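Local coordinates for protein isoprenyl transferase (Helicobacter pylori, PDB 2D2R) that probably condenses isopentenyl diphosphate with an allylic pyrophosphate, farnesyl diphosphate in the undecaprenyl pathway, as a magnesium-dependent homodimeric cis-prenyltransferase, at residues Thr15-Ala20 with Glu185-Leu190; Leu190-Glu195 with Ile216-Phe221. One frame throughout, in Å; residues are numbered along the deposited sequence.

Interaction 1. Residues Thr15-Ala20 with Glu185-Leu190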
loop_
_atom_site.group_PDB
_atom_site.type_symbol
_atom_site.label_atom_id
_atom_site.label_comp_id
_atom_site.label_asym_id
_atom_site.label_seq_id
_atom_site.Cartn_x
_atom_site.Cartn_y
_atom_site.Cartn_z
ATOM N N THR A 15 17.620 -11.917 0.766
ATOM C CA THR A 15 17.044 -10.577 0.707
ATOM C C THR A 15 15.538 -10.740 0.950
ATOM O O THR A 15 14.852 -9.800 1.378
ATOM C CB THR A 15 17.280 -9.967 -0.671
ATOM O OG1 THR A 15 18.567 -9.357 -0.684
ATOM C CG2 THR A 15 16.231 -8.913 -1.008
ATOM N N LEU A 16 15.034 -11.939 0.681
ATOM C CA LEU A 16 13.632 -12.219 0.874
ATOM C C LEU A 16 13.405 -12.847 2.225
ATOM O O LEU A 16 13.718 -14.011 2.438
ATOM C CB LEU A 16 13.122 -13.147 -0.207
ATOM C CG LEU A 16 11.645 -13.519 -0.079
ATOM C CD1 LEU A 16 10.825 -12.241 -0.060
ATOM C CD2 LEU A 16 11.209 -14.407 -1.201
ATOM N N LYS A 17 12.859 -12.078 3.158
ATOM C CA LYS A 17 12.603 -12.601 4.481
ATOM C C LYS A 17 11.118 -12.731 4.795
ATOM O O LYS A 17 10.701 -13.705 5.424
ATOM C CB LYS A 17 13.257 -11.728 5.537
ATOM C CG LYS A 17 14.759 -11.737 5.472
ATOM C CD LYS A 17 15.321 -10.910 6.595
ATOM C CE LYS A 17 16.841 -11.039 6.709
ATOM N NZ LYS A 17 17.305 -12.382 7.211
ATOM N N HIS A 18 10.315 -11.765 4.345
ATOM C CA HIS A 18 8.879 -11.782 4.643
ATOM C C HIS A 18 8.097 -11.685 3.341
ATOM O O HIS A 18 8.231 -10.674 2.604
ATOM C CB HIS A 18 8.559 -10.568 5.541
ATOM C CG HIS A 18 7.134 -10.495 5.994
ATOM N ND1 HIS A 18 6.688 -9.545 6.896
ATOM C CD2 HIS A 18 6.057 -11.257 5.685
ATOM C CE1 HIS A 18 5.394 -9.726 7.111
ATOM N NE2 HIS A 18 4.987 -10.757 6.389
ATOM N N LEU A 19 7.301 -12.720 3.054
ATOM C CA LEU A 19 6.467 -12.807 1.863
ATOM C C LEU A 19 5.042 -12.699 2.361
ATOM O O LEU A 19 4.693 -13.311 3.369
ATOM C CB LEU A 19 6.668 -14.147 1.142
ATOM C CG LEU A 19 5.683 -14.589 0.034
ATOM C CD1 LEU A 19 5.719 -13.619 -1.166
ATOM C CD2 LEU A 19 6.048 -16.025 -0.478
ATOM N N ALA A 20 4.218 -11.913 1.665
ATOM C CA ALA A 20 2.821 -11.724 2.071
ATOM C C ALA A 20 1.965 -12.040 0.862
ATOM O O ALA A 20 2.312 -11.689 -0.271
ATOM C CB ALA A 20 2.587 -10.264 2.505
ATOM N N GLU A 185 9.642 -6.219 8.033
ATOM C CA GLU A 185 8.729 -5.588 7.106
ATOM C C GLU A 185 8.525 -6.534 5.931
ATOM O O GLU A 185 9.269 -7.528 5.727
ATOM C CB GLU A 185 9.290 -4.237 6.591
ATOM C CG GLU A 185 9.387 -3.141 7.665
ATOM C CD GLU A 185 8.021 -2.759 8.295
ATOM O OE1 GLU A 185 7.224 -2.023 7.664
ATOM O OE2 GLU A 185 7.763 -3.169 9.444
ATOM N N VAL A 186 7.500 -6.247 5.144
ATOM C CA VAL A 186 7.233 -7.077 3.990
ATOM C C VAL A 186 8.216 -6.827 2.845
ATOM O O VAL A 186 8.428 -5.657 2.467
ATOM C CB VAL A 186 5.813 -6.840 3.481
ATOM C CG1 VAL A 186 5.624 -7.617 2.180
ATOM C CG2 VAL A 186 4.822 -7.260 4.530
ATOM N N ASP A 187 8.811 -7.892 2.287
ATOM C CA ASP A 187 9.731 -7.714 1.168
ATOM C C ASP A 187 9.076 -7.864 -0.196
ATOM O O ASP A 187 9.502 -7.231 -1.168
ATOM C CB ASP A 187 10.877 -8.719 1.209
ATOM C CG ASP A 187 11.742 -8.549 2.426
ATOM O OD1 ASP A 187 12.378 -7.485 2.565
ATOM O OD2 ASP A 187 11.765 -9.486 3.268
ATOM N N LEU A 188 8.067 -8.721 -0.268
ATOM C CA LEU A 188 7.412 -8.998 -1.522
ATOM C C LEU A 188 5.963 -9.265 -1.172
ATOM O O LEU A 188 5.677 -10.103 -0.327
ATOM C CB LEU A 188 8.126 -10.219 -2.190
ATOM C CG LEU A 188 7.511 -11.312 -3.069
ATOM C CD1 LEU A 188 6.391 -10.824 -3.939
ATOM C CD2 LEU A 188 8.562 -12.037 -3.882
ATOM N N LEU A 189 5.053 -8.488 -1.754
ATOM C CA LEU A 189 3.605 -8.638 -1.521
ATOM C C LEU A 189 3.035 -9.163 -2.824
ATOM O O LEU A 189 3.138 -8.533 -3.876
ATOM C CB LEU A 189 2.959 -7.276 -1.160
ATOM C CG LEU A 189 1.431 -7.323 -1.091
ATOM C CD1 LEU A 189 0.999 -8.329 0.005
ATOM C CD2 LEU A 189 0.887 -5.971 -0.758
ATOM N N LEU A 190 2.499 -10.373 -2.770
ATOM C CA LEU A 190 1.964 -11.004 -3.970
ATOM C C LEU A 190 0.479 -11.095 -3.934
ATOM O O LEU A 190 -0.077 -11.377 -2.879
ATOM C CB LEU A 190 2.489 -12.444 -4.069
ATOM C CG LEU A 190 1.828 -13.382 -5.060
ATOM C CD1 LEU A 190 2.260 -12.941 -6.473
ATOM C CD2 LEU A 190 2.337 -14.885 -4.745
HETATM O O HOH W 1 14.546 -8.618 3.782
#
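Two neighbouring strands of the parallel sheet at the core of this cis-prenyltransferase, 18-22 and 188-191, begin side by side here, and the carboxylate of D187 meets the backbone of K17 and H18 just where the pairing starts. Its OD2 accepts two backbone N-H groups: H18 N, at 2.9 Å, comes in on the anti lone pair, whereas K17 N, at 2.8 Å from the same OD2, arrives from well above the carboxylate plane. CG of D187 stands anti to its own carbonyl carbon (chi1 -63°), which brings the carboxylate to the backbone of K17 and H18. A water bridges the other oxygen, OD1, and T15 O. In return D187 N donates to H18 O, and L188 N adds a weak bond to the same oxygen. Regular parallel pairing follows, with A20 N bonded to L188 O and L190 N to A20 O, at 2.8 Å. On one face of the sheet L19 and L188 lie side by side, CD1 of L19 pressing tightly on CG of L188 at 3.5 Å. L16, still in the loop before the strand, touches CB of D187 and CB of L188 with its CD1, and it also packs on I230, F233 and Y234 of helix 223-236. A20 belongs to the other face, its CB against L189 CD1 and V186 CG1. V186 CG2 sits over one face of the H18 imidazole, 3.8 Å from the ring centroid, a CH-pi contact. That ring is also held at both nitrogens, ND1 by P184 O and NE2 by T64 OG1 of strand 62-66. At the outer margin, K17 NZ pairs with E61, and E185 OE1 forms a salt bridge to K146 of the second subunit.

Interaction 2. Residues Leu190-Glu195 with Ile216-Phe221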
loop_
_atom_site.group_PDB
_atom_site.type_symbol
_atom_site.label_atom_id
_atom_site.label_comp_id
_atom_site.label_asym_id
_atom_site.label_seq_id
_atom_site.Cartn_x
_atom_site.Cartn_y
_atom_site.Cartn_z
ATOM N N LEU A 190 2.499 -10.373 -2.770
ATOM C CA LEU A 190 1.964 -11.004 -3.970
ATOM C C LEU A 190 0.479 -11.095 -3.934
ATOM O O LEU A 190 -0.077 -11.377 -2.879
ATOM C CB LEU A 190 2.489 -12.444 -4.069
ATOM C CG LEU A 190 1.828 -13.382 -5.060
ATOM C CD1 LEU A 190 2.260 -12.941 -6.473
ATOM C CD2 LEU A 190 2.337 -14.885 -4.745
ATOM N N ARG A 191 -0.165 -10.844 -5.067
ATOM C CA ARG A 191 -1.625 -10.997 -5.139
ATOM C C ARG A 191 -1.972 -11.895 -6.325
ATOM O O ARG A 191 -1.603 -11.624 -7.475
ATOM C CB ARG A 191 -2.371 -9.648 -5.275
ATOM C CG ARG A 191 -3.866 -9.834 -5.467
ATOM C CD ARG A 191 -4.696 -8.607 -5.172
ATOM N NE ARG A 191 -6.112 -8.913 -5.290
ATOM C CZ ARG A 191 -7.072 -8.183 -4.756
ATOM N NH1 ARG A 191 -6.732 -7.063 -4.082
ATOM N NH2 ARG A 191 -8.349 -8.610 -4.802
ATOM N N THR A 192 -2.665 -13.008 -6.022
ATOM C CA THR A 192 -3.072 -13.933 -7.052
ATOM C C THR A 192 -4.492 -13.544 -7.504
ATOM O O THR A 192 -5.108 -12.610 -6.944
ATOM C CB THR A 192 -3.082 -15.406 -6.462
ATOM O OG1 THR A 192 -4.045 -15.466 -5.416
ATOM C CG2 THR A 192 -1.688 -15.762 -5.877
ATOM N N GLY A 193 -4.989 -14.219 -8.542
ATOM C CA GLY A 193 -6.330 -13.961 -9.022
ATOM C C GLY A 193 -6.582 -12.856 -10.021
ATOM O O GLY A 193 -7.727 -12.591 -10.352
ATOM N N GLY A 194 -5.561 -12.159 -10.478
ATOM C CA GLY A 194 -5.853 -11.185 -11.519
ATOM C C GLY A 194 -6.044 -9.706 -11.192
ATOM O O GLY A 194 -5.796 -8.861 -12.056
ATOM N N GLU A 195 -6.502 -9.394 -9.983
ATOM C CA GLU A 195 -6.743 -8.002 -9.571
ATOM C C GLU A 195 -5.461 -7.317 -9.197
ATOM O O GLU A 195 -4.516 -7.946 -8.764
ATOM C CB GLU A 195 -7.680 -7.928 -8.377
ATOM C CG GLU A 195 -9.096 -8.439 -8.625
ATOM C CD GLU A 195 -9.756 -7.854 -9.869
ATOM O OE1 GLU A 195 -9.591 -6.661 -10.184
ATOM O OE2 GLU A 195 -10.477 -8.591 -10.541
ATOM N N ILE A 216 -3.067 -16.181 -12.199
ATOM C CA ILE A 216 -3.290 -17.542 -11.705
ATOM C C ILE A 216 -4.209 -17.471 -10.491
ATOM O O ILE A 216 -3.956 -16.689 -9.537
ATOM C CB ILE A 216 -1.980 -18.199 -11.300
ATOM C CG1 ILE A 216 -1.026 -18.203 -12.508
ATOM C CG2 ILE A 216 -2.277 -19.622 -10.768
ATOM C CD1 ILE A 216 0.393 -18.581 -12.165
ATOM N N LEU A 217 -5.276 -18.259 -10.505
ATOM C CA LEU A 217 -6.197 -18.259 -9.375
ATOM C C LEU A 217 -5.505 -18.948 -8.208
ATOM O O LEU A 217 -4.614 -19.784 -8.443
ATOM C CB LEU A 217 -7.485 -18.984 -9.727
ATOM C CG LEU A 217 -8.277 -18.356 -10.863
ATOM C CD1 LEU A 217 -9.631 -19.053 -10.988
ATOM C CD2 LEU A 217 -8.494 -16.852 -10.601
ATOM N N TRP A 218 -5.908 -18.649 -6.969
ATOM C CA TRP A 218 -5.223 -19.244 -5.825
ATOM C C TRP A 218 -5.214 -20.792 -5.783
ATOM O O TRP A 218 -4.159 -21.397 -5.593
ATOM C CB TRP A 218 -5.773 -18.677 -4.500
ATOM C CG TRP A 218 -5.093 -19.234 -3.230
ATOM C CD1 TRP A 218 -5.687 -19.979 -2.263
ATOM C CD2 TRP A 218 -3.722 -19.074 -2.818
ATOM N NE1 TRP A 218 -4.782 -20.300 -1.271
ATOM C CE2 TRP A 218 -3.571 -19.754 -1.585
ATOM C CE3 TRP A 218 -2.608 -18.416 -3.368
ATOM C CZ2 TRP A 218 -2.359 -19.799 -0.886
ATOM C CZ3 TRP A 218 -1.392 -18.458 -2.668
ATOM C CH2 TRP A 218 -1.282 -19.146 -1.441
ATOM N N PRO A 219 -6.381 -21.439 -5.956
ATOM C CA PRO A 219 -6.402 -22.916 -5.925
ATOM C C PRO A 219 -5.518 -23.575 -6.983
ATOM O O PRO A 219 -5.260 -24.769 -6.899
ATOM C CB PRO A 219 -7.874 -23.251 -6.115
ATOM C CG PRO A 219 -8.573 -22.096 -5.455
ATOM C CD PRO A 219 -7.749 -20.901 -5.991
ATOM N N ASP A 220 -5.072 -22.816 -7.980
ATOM C CA ASP A 220 -4.203 -23.351 -9.035
ATOM C C ASP A 220 -2.735 -22.989 -8.818
ATOM O O ASP A 220 -1.863 -23.406 -9.586
ATOM C CB ASP A 220 -4.612 -22.805 -10.410
ATOM C CG ASP A 220 -5.952 -23.318 -10.864
ATOM O OD1 ASP A 220 -6.276 -24.474 -10.505
ATOM O OD2 ASP A 220 -6.680 -22.591 -11.581
ATOM N N PHE A 221 -2.473 -22.213 -7.767
ATOM C CA PHE A 221 -1.137 -21.711 -7.454
ATOM C C PHE A 221 -0.233 -22.769 -6.868
ATOM O O PHE A 221 -0.586 -23.397 -5.895
ATOM C CB PHE A 221 -1.246 -20.530 -6.471
ATOM C CG PHE A 221 -0.011 -19.669 -6.423
ATOM C CD1 PHE A 221 0.377 -18.948 -7.530
ATOM C CD2 PHE A 221 0.767 -19.613 -5.280
ATOM C CE1 PHE A 221 1.534 -18.173 -7.521
ATOM C CE2 PHE A 221 1.927 -18.851 -5.252
ATOM C CZ PHE A 221 2.312 -18.119 -6.405
#
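I216 O accepts the N-H of G193 at 2.9 Å, the one hydrogen bond between the turn that follows strand 188-191 and the loop leading into helix 223-236. The bond is far from ideal in direction: the donor stands above the carbonyl plane, with a C=O...N angle of 137°. G193 itself has a positive phi, 86°, at which a CB would collide with the preceding carbonyl oxygen, and its CA meets L217 CD2. Next to it, T192 is wedged among the aromatic rings. Its CG2, anti to the carbonyl carbon, lies over one face of F221, 4.3 Å from the ring centroid and toward its rim, while the same methyl comes up to the indole edge of W218 at CE3, 3.8 Å away. The hydroxyl OG1 is turned to D24 O, its main hydrogen-bond partner. L190 CD2 meets F221 CZ tip to tip at 3.6 Å. R191 directs its guanidinium NH1 to R197 O and S199 OG. L217 touches W29; with R191, D24 and N26, W29 belongs to the probable substrate and magnesium site. W218 opens a short 3-10 turn, 218-220, and its NE1 donates to G44 O of helix 37-56. W218 packs on N26 of helix 26-31 and on T47 and I51 of helix 37-56, and F221 reaches I51 as well as L226 and I229 of helix 223-236.

How the interactions relate
Both contacts are buried and use strand 188-191, one after the other along the chain: interaction 1 pairs its beginning with strand 18-22, and interaction 2 packs its end and the following turn on the loop before helix 223-236. Their centres lie about 17 Å apart, and L190 belongs to both, its N-H serving the sheet and its side chain the loop. The chemistry changes accordingly. In 15-20 with 185-190 backbone bonds dominate, opened by a carboxylate that accepts two N-H groups; in 190-195 with 216-221 a single backbone bond accompanies aromatic and methyl packing, close to residues of the probable substrate site.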